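Local coordinates for protein molinate hydrolase (Gulosibacter molinativorax, PDB 4UB9) that binds zinc and hydrolyses the thiocarbamate pesticide molinate, as a member of the amidohydrolase family, at residues G120-V125 with D202-M207; V98-G103 with E127-I132; G288-I293 with I316-E321. All blocks are in the same frame, centred on the assembly; numbering follows the deposited sequence.

Interaction 1: G120-V125 with D202-M207; sequences GNYYKV and DRMDAM
Tyr122 meets two methionines, Met204 and Met207, one turn apart on helix 198-209. The CH-pi component comes from Met207, whose methyl CE sits over one face of the Tyr122 ring. Met207 CE lies 3.8 Å from the Tyr122 centroid and 27° off the normal, displaced toward the rim, where it comes 3.4 Å from Tyr122 CE2. CG of Met207 falls between the backbone N and the carbonyl carbon (chi1 79°), and from there the chain runs extended, carrying the methyl out to the ring nearly at right angles to the tyrosine side chain. Sulfur makes the second kind of contact. Met207 SD stands 4.5 Å from the Tyr122 centroid in an oblique position, while Met204, bent at its second and third torsions, brings its SD to 3.3 Å from Tyr122 OH and 5.3 Å from the ring centroid, also oblique. That hydroxyl is hydrogen-bonded to the carbonyl O of Leu115, which ties the ring to helix 111-118. Pro150 and, from a second subunit, Asn493 also pack on Tyr122, so the site adjoins a subunit interface. The arrangement is a pair of Met-aromatic contacts, joining the start of helix 122-135 to helix 198-209 in a TIM-barrel amidohydrolase fold.

Interaction 2: V98-G103 with E127-I132; sequences VHLLDG and EEAAQI
Leu100 and Ala129 bring a loop and a helix of one beta-alpha-beta crossover together. Strand 88-95 and strand 138-143 run parallel as neighbours in the sheet, and helix 122-135 lies between them in sequence, the arrangement expected of the TIM-barrel clan. The CA atoms of Leu100 and Ala129 are 5.5 Å apart, a spacing that a residue as small as alanine can accommodate.

The tight part is a single methyl-sized fit. Leu100 has CG anti to its carbonyl carbon (chi1 -60°), which turns the isobutyl group toward the helix. Ala129 CB touches both CD2 and the carbonyl oxygen of Leu100, from directions about a right angle apart, with CD2 at 3.7 Å. The helix backbone closes this patch, since the same CD2 is 4.0 Å from Ala130 N.

The looser part lies along the helix toward Ala130, whose CB points past the loop rather than into it: Leu100 CD1 and Ala130 CB are 4.7 Å apart, and Ala130 turns to Ile158 of helix 148-159. Nor is there a solvent side to contrast with the packed one, because all three touching residues are buried. Val141 of strand 138-143 and Ile126 also pack on Leu100, and its backbone N is hydrogen-bonded to the carboxylate of Asp143, so the loop is fixed by both the sheet and the helix. Leu101 directs its CB away from residues 127-132 and reaches Val125 and Ile126, one turn earlier on the same helix. Across the segments the contact rests on van der Waals packing, including that of a backbone oxygen: Leu100 O lies 3.7 Å from Ala129 CB.

Interaction 3: G288-I293 with I316-E321; sequences GLNTAI and IEKLLE
Asn290 and Lys318 reach toward each other obliquely across two nearly parallel helices, whose short segments cross at 21° with an axis separation of 10.8 Å. The lysine is extended beyond CG and ends at the asparagine amide, where NZ donates to OD1 over 2.9 Å. The ammonium nitrogen lies in the carbonyl plane on a lone pair, with a C=O...N angle of 141°. Asn290 takes up this position with CG anti to its backbone N (chi1 -179°), which swings the amide to the side facing the lysine.

Ile293 lies under the lysine chain, again at an oblique angle. Its CG2 branch meets the start of that chain, 4.0 Å from Lys318 CB, and also approaches CD. The other branch turns to Leu319, and those two side chains cross at about a right angle: Ile293 CD1 is 3.9 Å from Leu319 CD2, and CG1 reaches the same methyl. Met300 of strand 299-301 packs against both Ile293 and Leu319, so the apolar half rests on the sheet, while Met361 of helix 353-363 touches Leu319.

These are successive helices of the barrel-type fold, one following strand 279-282 and the other strand 299-301; of the zinc ligands, His282 ends the first of these strands and His302 directly follows the second, away from this contact.

Lys318 NZ is also salt-bridged to Glu294, just past 288-293. An alanine in place of Lys318 would remove the chain that lies over Ile293 CG2 and would probably leave Asn290 OD1 and the Glu294 carboxylate without their shared cationic partner. The partly exposed lysine joins helix 286-294 beside an apolar crossing; its charge probably polarises the Asn290 carbonyl and is probably largely balanced by Glu294.

From the N terminus, the loop 98-103 comes first and is met by 127-132, so interaction 2 closes a short loop of 23 intervening residues. Before it closes, 120-125 opens interaction 1, which closes only at 202-207 after 76 residues; the two therefore cross. They share helix 122-135 and touch directly, Val125 CG1 lying 3.6 Å from Leu101 CD2. Together they tie this helix inward to the loop after strand 97-98 and outward to helix 198-209. Interaction 3 follows in series, joining helices 286-294 and 313-322 around strand 299-301. Its nearest atoms are about 17 Å from interaction 2 and about 24 Å from interaction 1.

Interaction 1: G120-V125 with D202-M207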
loop_
_atom_site.group_PDB
_atom_site.type_symbol
_atom_site.label_atom_id
_atom_site.label_comp_id
_atom_site.label_asym_id
_atom_site.label_seq_id
_atom_site.Cartn_x
_atom_site.Cartn_y
_atom_site.Cartn_z
ATOM N N GLY A 120 -27.573 10.495 5.306
ATOM C CA GLY A 120 -28.934 11.016 5.269
ATOM C C GLY A 120 -29.867 10.241 6.203
ATOM O O GLY A 120 -30.917 10.755 6.578
ATOM N N ASN A 121 -29.492 9.010 6.544
ATOM C CA ASN A 121 -30.339 8.125 7.326
ATOM C C ASN A 121 -29.690 7.458 8.509
ATOM O O ASN A 121 -30.124 6.391 8.959
ATOM C CB ASN A 121 -30.875 7.006 6.432
ATOM C CG ASN A 121 -31.939 7.470 5.483
ATOM O OD1 ASN A 121 -31.764 7.375 4.273
ATOM N ND2 ASN A 121 -32.985 8.066 6.007
ATOM N N TYR A 122 -28.618 8.041 9.008
ATOM C CA TYR A 122 -27.853 7.356 10.039
ATOM C C TYR A 122 -28.730 7.054 11.252
ATOM O O TYR A 122 -28.634 5.962 11.813
ATOM C CB TYR A 122 -26.611 8.154 10.429
ATOM C CG TYR A 122 -25.615 8.317 9.309
ATOM C CD1 TYR A 122 -25.146 7.224 8.590
ATOM C CD2 TYR A 122 -25.116 9.561 8.996
ATOM C CE1 TYR A 122 -24.219 7.375 7.574
ATOM C CE2 TYR A 122 -24.186 9.731 8.004
ATOM C CZ TYR A 122 -23.733 8.650 7.283
ATOM O OH TYR A 122 -22.815 8.849 6.280
ATOM N N TYR A 123 -29.634 7.972 11.608
ATOM C CA TYR A 123 -30.493 7.737 12.770
ATOM C C TYR A 123 -31.374 6.505 12.556
ATOM O O TYR A 123 -31.667 5.778 13.509
ATOM C CB TYR A 123 -31.350 8.946 13.160
ATOM C CG TYR A 123 -32.499 9.320 12.235
ATOM C CD1 TYR A 123 -32.265 10.056 11.087
ATOM C CD2 TYR A 123 -33.792 8.922 12.501
ATOM C CE1 TYR A 123 -33.291 10.369 10.212
ATOM C CE2 TYR A 123 -34.842 9.273 11.664
ATOM C CZ TYR A 123 -34.584 10.002 10.516
ATOM O OH TYR A 123 -35.603 10.394 9.671
ATOM N N LYS A 124 -31.778 6.260 11.316
ATOM C CA LYS A 124 -32.602 5.063 11.006
ATOM C C LYS A 124 -31.792 3.798 11.038
ATOM O O LYS A 124 -32.292 2.747 11.404
ATOM C CB LYS A 124 -33.258 5.193 9.656
ATOM C CG LYS A 124 -34.402 6.174 9.670
ATOM C CD LYS A 124 -35.085 6.298 8.321
ATOM C CE LYS A 124 -36.262 7.236 8.458
ATOM N NZ LYS A 124 -36.598 7.878 7.167
ATOM N N VAL A 125 -30.528 3.902 10.639
ATOM C CA VAL A 125 -29.625 2.766 10.741
ATOM C C VAL A 125 -29.527 2.362 12.220
ATOM O O VAL A 125 -29.523 1.180 12.584
ATOM C CB VAL A 125 -28.224 3.103 10.230
ATOM C CG1 VAL A 125 -27.219 1.995 10.550
ATOM C CG2 VAL A 125 -28.277 3.361 8.749
ATOM N N ASP A 202 -13.372 13.640 5.764
ATOM C CA ASP A 202 -13.366 14.670 6.822
ATOM C C ASP A 202 -14.729 14.848 7.431
ATOM O O ASP A 202 -14.891 15.052 8.629
ATOM C CB ASP A 202 -12.851 16.038 6.292
ATOM C CG ASP A 202 -11.369 16.045 6.030
ATOM O OD1 ASP A 202 -10.640 15.117 6.449
ATOM O OD2 ASP A 202 -10.889 16.972 5.353
ATOM N N ARG A 203 -15.734 14.827 6.594
ATOM C CA ARG A 203 -17.113 15.022 7.098
ATOM C C ARG A 203 -17.511 13.870 8.035
ATOM O O ARG A 203 -18.155 14.073 9.050
ATOM C CB ARG A 203 -18.095 15.158 5.919
ATOM C CG ARG A 203 -19.550 15.366 6.353
ATOM C CD ARG A 203 -20.408 15.848 5.230
ATOM N NE ARG A 203 -20.704 14.801 4.244
ATOM C CZ ARG A 203 -20.261 14.764 2.983
ATOM N NH1 ARG A 203 -19.379 15.642 2.518
ATOM N NH2 ARG A 203 -20.663 13.789 2.171
ATOM N N MET A 204 -17.074 12.667 7.696
ATOM C CA MET A 204 -17.375 11.498 8.521
ATOM C C MET A 204 -16.578 11.512 9.807
ATOM O O MET A 204 -17.120 11.267 10.895
ATOM C CB MET A 204 -17.081 10.192 7.776
ATOM C CG MET A 204 -17.977 9.928 6.579
ATOM S SD MET A 204 -19.731 9.735 6.987
ATOM C CE MET A 204 -20.370 11.380 6.702
ATOM N N ASP A 205 -15.288 11.783 9.706
ATOM C CA ASP A 205 -14.495 11.911 10.937
ATOM C C ASP A 205 -15.099 12.957 11.891
ATOM O O ASP A 205 -15.139 12.755 13.112
ATOM C CB ASP A 205 -13.043 12.259 10.622
ATOM C CG ASP A 205 -12.257 11.014 10.131
ATOM O OD1 ASP A 205 -12.786 9.880 10.294
ATOM O OD2 ASP A 205 -11.123 11.158 9.613
ATOM N N ALA A 206 -15.546 14.085 11.347
ATOM C CA ALA A 206 -16.091 15.167 12.213
ATOM C C ALA A 206 -17.368 14.755 12.918
ATOM O O ALA A 206 -17.568 15.065 14.089
ATOM C CB ALA A 206 -16.327 16.419 11.417
ATOM N N MET A 207 -18.218 13.992 12.261
ATOM C CA MET A 207 -19.456 13.579 12.959
ATOM C C MET A 207 -19.229 12.498 14.043
ATOM O O MET A 207 -20.021 12.378 14.979
ATOM C CB MET A 207 -20.581 13.206 11.992
ATOM C CG MET A 207 -20.518 11.837 11.365
ATOM S SD MET A 207 -22.116 11.378 10.631
ATOM C CE MET A 207 -21.648 9.666 10.300
#

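Interaction 2: V98-G103 with E127-I132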
loop_
_atom_site.group_PDB
_atom_site.type_symbol
_atom_site.label_atom_id
_atom_site.label_comp_id
_atom_site.label_asym_id
_atom_site.label_seq_id
_atom_site.Cartn_x
_atom_site.Cartn_y
_atom_site.Cartn_z
ATOM N N VAL A 98 -22.352 -2.081 22.803
ATOM C CA VAL A 98 -22.622 -2.234 21.379
ATOM C C VAL A 98 -22.253 -0.984 20.585
ATOM O O VAL A 98 -21.961 0.070 21.138
ATOM C CB VAL A 98 -24.125 -2.516 21.095
ATOM C CG1 VAL A 98 -24.603 -3.688 21.911
ATOM C CG2 VAL A 98 -24.969 -1.281 21.376
ATOM N N HIS A 99 -22.303 -1.117 19.266
ATOM C CA HIS A 99 -22.133 0.010 18.351
ATOM C C HIS A 99 -23.214 -0.057 17.280
ATOM O O HIS A 99 -23.197 -0.906 16.383
ATOM C CB HIS A 99 -20.758 -0.012 17.738
ATOM C CG HIS A 99 -19.671 0.048 18.758
ATOM N ND1 HIS A 99 -18.746 -0.957 18.935
ATOM C CD2 HIS A 99 -19.366 0.991 19.673
ATOM C CE1 HIS A 99 -17.928 -0.644 19.923
ATOM N NE2 HIS A 99 -18.272 0.539 20.378
ATOM N N LEU A 100 -24.138 0.881 17.378
ATOM C CA LEU A 100 -25.320 0.912 16.545
ATOM C C LEU A 100 -25.075 1.474 15.126
ATOM O O LEU A 100 -25.903 1.271 14.231
ATOM C CB LEU A 100 -26.444 1.668 17.256
ATOM C CG LEU A 100 -26.817 0.980 18.599
ATOM C CD1 LEU A 100 -27.840 1.778 19.383
ATOM C CD2 LEU A 100 -27.363 -0.449 18.406
ATOM N N LEU A 101 -23.956 2.189 14.947
ATOM C CA LEU A 101 -23.272 2.270 13.651
ATOM C C LEU A 101 -22.067 1.363 13.813
ATOM O O LEU A 101 -21.296 1.515 14.766
ATOM C CB LEU A 101 -22.819 3.685 13.320
ATOM C CG LEU A 101 -23.909 4.718 13.004
ATOM C CD1 LEU A 101 -23.314 6.067 12.609
ATOM C CD2 LEU A 101 -24.798 4.225 11.879
ATOM N N ASP A 102 -21.886 0.424 12.894
ATOM C CA ASP A 102 -21.008 -0.741 13.130
ATOM C C ASP A 102 -19.527 -0.423 13.088
ATOM O O ASP A 102 -18.882 -0.431 12.052
ATOM C CB ASP A 102 -21.308 -1.854 12.118
ATOM C CG ASP A 102 -20.630 -3.165 12.469
ATOM O OD1 ASP A 102 -19.648 -3.184 13.267
ATOM O OD2 ASP A 102 -21.133 -4.190 11.989
ATOM N N GLY A 103 -18.962 -0.204 14.253
ATOM C CA GLY A 103 -17.574 0.234 14.355
ATOM C C GLY A 103 -16.541 -0.838 14.111
ATOM O O GLY A 103 -15.436 -0.556 13.587
ATOM N N GLU A 127 -31.663 3.038 14.665
ATOM C CA GLU A 127 -32.967 2.457 15.105
ATOM C C GLU A 127 -33.113 1.015 14.655
ATOM O O GLU A 127 -33.434 0.141 15.457
ATOM C CB GLU A 127 -34.143 3.285 14.637
ATOM C CG GLU A 127 -34.193 4.617 15.375
ATOM C CD GLU A 127 -35.094 5.662 14.725
ATOM O OE1 GLU A 127 -35.781 5.330 13.729
ATOM O OE2 GLU A 127 -35.110 6.819 15.222
ATOM N N GLU A 128 -32.821 0.762 13.399
ATOM C CA GLU A 128 -32.821 -0.629 12.866
ATOM C C GLU A 128 -31.939 -1.555 13.737
ATOM O O GLU A 128 -32.336 -2.667 14.094
ATOM C CB GLU A 128 -32.317 -0.676 11.421
ATOM C CG GLU A 128 -32.218 -2.070 10.808
ATOM C CD GLU A 128 -31.588 -2.105 9.418
ATOM O OE1 GLU A 128 -30.728 -1.244 9.139
ATOM O OE2 GLU A 128 -31.929 -2.986 8.587
ATOM N N ALA A 129 -30.732 -1.082 14.086
ATOM C CA ALA A 129 -29.808 -1.899 14.886
ATOM C C ALA A 129 -30.357 -2.135 16.301
ATOM O O ALA A 129 -30.219 -3.226 16.865
ATOM C CB ALA A 129 -28.450 -1.256 14.965
ATOM N N ALA A 130 -30.999 -1.108 16.852
ATOM C CA ALA A 130 -31.648 -1.236 18.162
ATOM C C ALA A 130 -32.800 -2.262 18.123
ATOM O O ALA A 130 -33.060 -2.980 19.083
ATOM C CB ALA A 130 -32.172 0.102 18.612
ATOM N N GLN A 131 -33.491 -2.307 16.993
ATOM C CA GLN A 131 -34.591 -3.272 16.790
ATOM C C GLN A 131 -34.057 -4.675 16.669
ATOM O O GLN A 131 -34.671 -5.617 17.146
ATOM C CB GLN A 131 -35.410 -2.914 15.563
ATOM C CG GLN A 131 -36.220 -1.663 15.790
ATOM C CD GLN A 131 -36.823 -1.115 14.504
ATOM O OE1 GLN A 131 -36.916 -1.788 13.499
ATOM N NE2 GLN A 131 -37.217 0.116 14.561
ATOM N N ILE A 132 -32.911 -4.811 16.030
ATOM C CA ILE A 132 -32.276 -6.105 15.934
ATOM C C ILE A 132 -31.790 -6.611 17.294
ATOM O O ILE A 132 -31.824 -7.792 17.572
ATOM C CB ILE A 132 -31.132 -6.063 14.936
ATOM C CG1 ILE A 132 -31.734 -5.967 13.538
ATOM C CG2 ILE A 132 -30.253 -7.307 15.043
ATOM C CD1 ILE A 132 -30.714 -5.830 12.439
#

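Interaction 3: G288-I293 with I316-E321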
loop_
_atom_site.group_PDB
_atom_site.type_symbol
_atom_site.label_atom_id
_atom_site.label_comp_id
_atom_site.label_asym_id
_atom_site.label_seq_id
_atom_site.Cartn_x
_atom_site.Cartn_y
_atom_site.Cartn_z
ATOM N N GLY A 288 -2.438 0.194 31.462
ATOM C CA GLY A 288 -3.682 0.884 31.192
ATOM C C GLY A 288 -4.776 0.422 32.129
ATOM O O GLY A 288 -5.533 1.208 32.684
ATOM N N LEU A 289 -4.864 -0.874 32.287
ATOM C CA LEU A 289 -5.841 -1.460 33.174
ATOM C C LEU A 289 -5.621 -0.948 34.597
ATOM O O LEU A 289 -6.538 -0.543 35.265
ATOM C CB LEU A 289 -5.723 -2.984 33.146
ATOM C CG LEU A 289 -6.653 -3.775 34.071
ATOM C CD1 LEU A 289 -8.124 -3.452 33.865
ATOM C CD2 LEU A 289 -6.433 -5.265 33.823
ATOM N N ASN A 290 -4.399 -1.000 35.045
ATOM C CA ASN A 290 -4.098 -0.536 36.388
ATOM C C ASN A 290 -4.514 0.913 36.564
ATOM O O ASN A 290 -5.092 1.291 37.562
ATOM C CB ASN A 290 -2.615 -0.672 36.709
ATOM C CG ASN A 290 -2.302 -0.219 38.125
ATOM O OD1 ASN A 290 -2.688 -0.857 39.101
ATOM N ND2 ASN A 290 -1.592 0.902 38.242
ATOM N N THR A 291 -4.208 1.719 35.561
ATOM C CA THR A 291 -4.533 3.161 35.611
ATOM C C THR A 291 -6.022 3.375 35.707
ATOM O O THR A 291 -6.501 4.250 36.425
ATOM C CB THR A 291 -3.936 3.874 34.392
ATOM O OG1 THR A 291 -2.502 3.866 34.502
ATOM C CG2 THR A 291 -4.410 5.279 34.275
ATOM N N ALA A 292 -6.768 2.557 34.977
ATOM C CA ALA A 292 -8.222 2.668 35.006
ATOM C C ALA A 292 -8.785 2.314 36.403
ATOM O O ALA A 292 -9.725 2.937 36.917
ATOM C CB ALA A 292 -8.833 1.780 33.962
ATOM N N ILE A 293 -8.227 1.284 36.963
ATOM C CA ILE A 293 -8.617 0.825 38.291
ATOM C C ILE A 293 -8.354 1.914 39.336
ATOM O O ILE A 293 -9.191 2.219 40.172
ATOM C CB ILE A 293 -7.815 -0.433 38.660
ATOM C CG1 ILE A 293 -8.360 -1.637 37.889
ATOM C CG2 ILE A 293 -7.934 -0.725 40.148
ATOM C CD1 ILE A 293 -7.449 -2.840 37.920
ATOM N N ILE A 316 -5.749 -8.358 39.946
ATOM C CA ILE A 316 -7.009 -9.045 40.215
ATOM C C ILE A 316 -7.456 -8.725 41.617
ATOM O O ILE A 316 -8.655 -8.472 41.868
ATOM C CB ILE A 316 -6.873 -10.548 40.019
ATOM C CG1 ILE A 316 -6.833 -10.866 38.517
ATOM C CG2 ILE A 316 -8.034 -11.269 40.657
ATOM C CD1 ILE A 316 -6.498 -12.304 38.194
ATOM N N GLU A 317 -6.511 -8.717 42.552
ATOM C CA GLU A 317 -6.841 -8.406 43.967
ATOM C C GLU A 317 -7.385 -6.998 44.169
ATOM O O GLU A 317 -8.328 -6.780 44.921
ATOM C CB GLU A 317 -5.635 -8.647 44.869
ATOM C CG GLU A 317 -5.456 -10.126 45.201
ATOM C CD GLU A 317 -3.988 -10.447 45.497
ATOM O OE1 GLU A 317 -3.586 -11.606 45.299
ATOM O OE2 GLU A 317 -3.227 -9.531 45.916
ATOM N N LYS A 318 -6.863 -6.053 43.414
ATOM C CA LYS A 318 -7.465 -4.707 43.412
ATOM C C LYS A 318 -8.918 -4.697 42.927
ATOM O O LYS A 318 -9.747 -3.938 43.426
ATOM C CB LYS A 318 -6.698 -3.756 42.528
ATOM C CG LYS A 318 -5.323 -3.403 43.022
ATOM C CD LYS A 318 -4.796 -2.177 42.293
ATOM C CE LYS A 318 -3.300 -1.991 42.489
ATOM N NZ LYS A 318 -2.905 -0.636 41.994
ATOM N N LEU A 319 -9.208 -5.507 41.921
ATOM C CA LEU A 319 -10.556 -5.546 41.376
ATOM C C LEU A 319 -11.517 -6.086 42.436
ATOM O O LEU A 319 -12.652 -5.600 42.594
ATOM C CB LEU A 319 -10.627 -6.435 40.125
ATOM C CG LEU A 319 -10.007 -5.857 38.851
ATOM C CD1 LEU A 319 -9.906 -6.907 37.758
ATOM C CD2 LEU A 319 -10.810 -4.679 38.333
ATOM N N LEU A 320 -11.066 -7.111 43.125
ATOM C CA LEU A 320 -11.859 -7.739 44.192
ATOM C C LEU A 320 -12.045 -6.774 45.353
ATOM O O LEU A 320 -13.147 -6.523 45.804
ATOM C CB LEU A 320 -11.170 -8.994 44.692
ATOM C CG LEU A 320 -11.212 -10.138 43.664
ATOM C CD1 LEU A 320 -10.312 -11.274 44.110
ATOM C CD2 LEU A 320 -12.628 -10.647 43.390
ATOM N N GLU A 321 -10.954 -6.172 45.774
ATOM C CA GLU A 321 -10.977 -5.289 46.913
ATOM C C GLU A 321 -11.867 -4.065 46.612
ATOM O O GLU A 321 -12.678 -3.697 47.414
ATOM C CB GLU A 321 -9.522 -4.912 47.280
ATOM C CG GLU A 321 -9.343 -4.225 48.626
ATOM C CD GLU A 321 -9.421 -2.702 48.543
ATOM O OE1 GLU A 321 -8.950 -2.106 47.535
ATOM O OE2 GLU A 321 -9.961 -2.087 49.499
#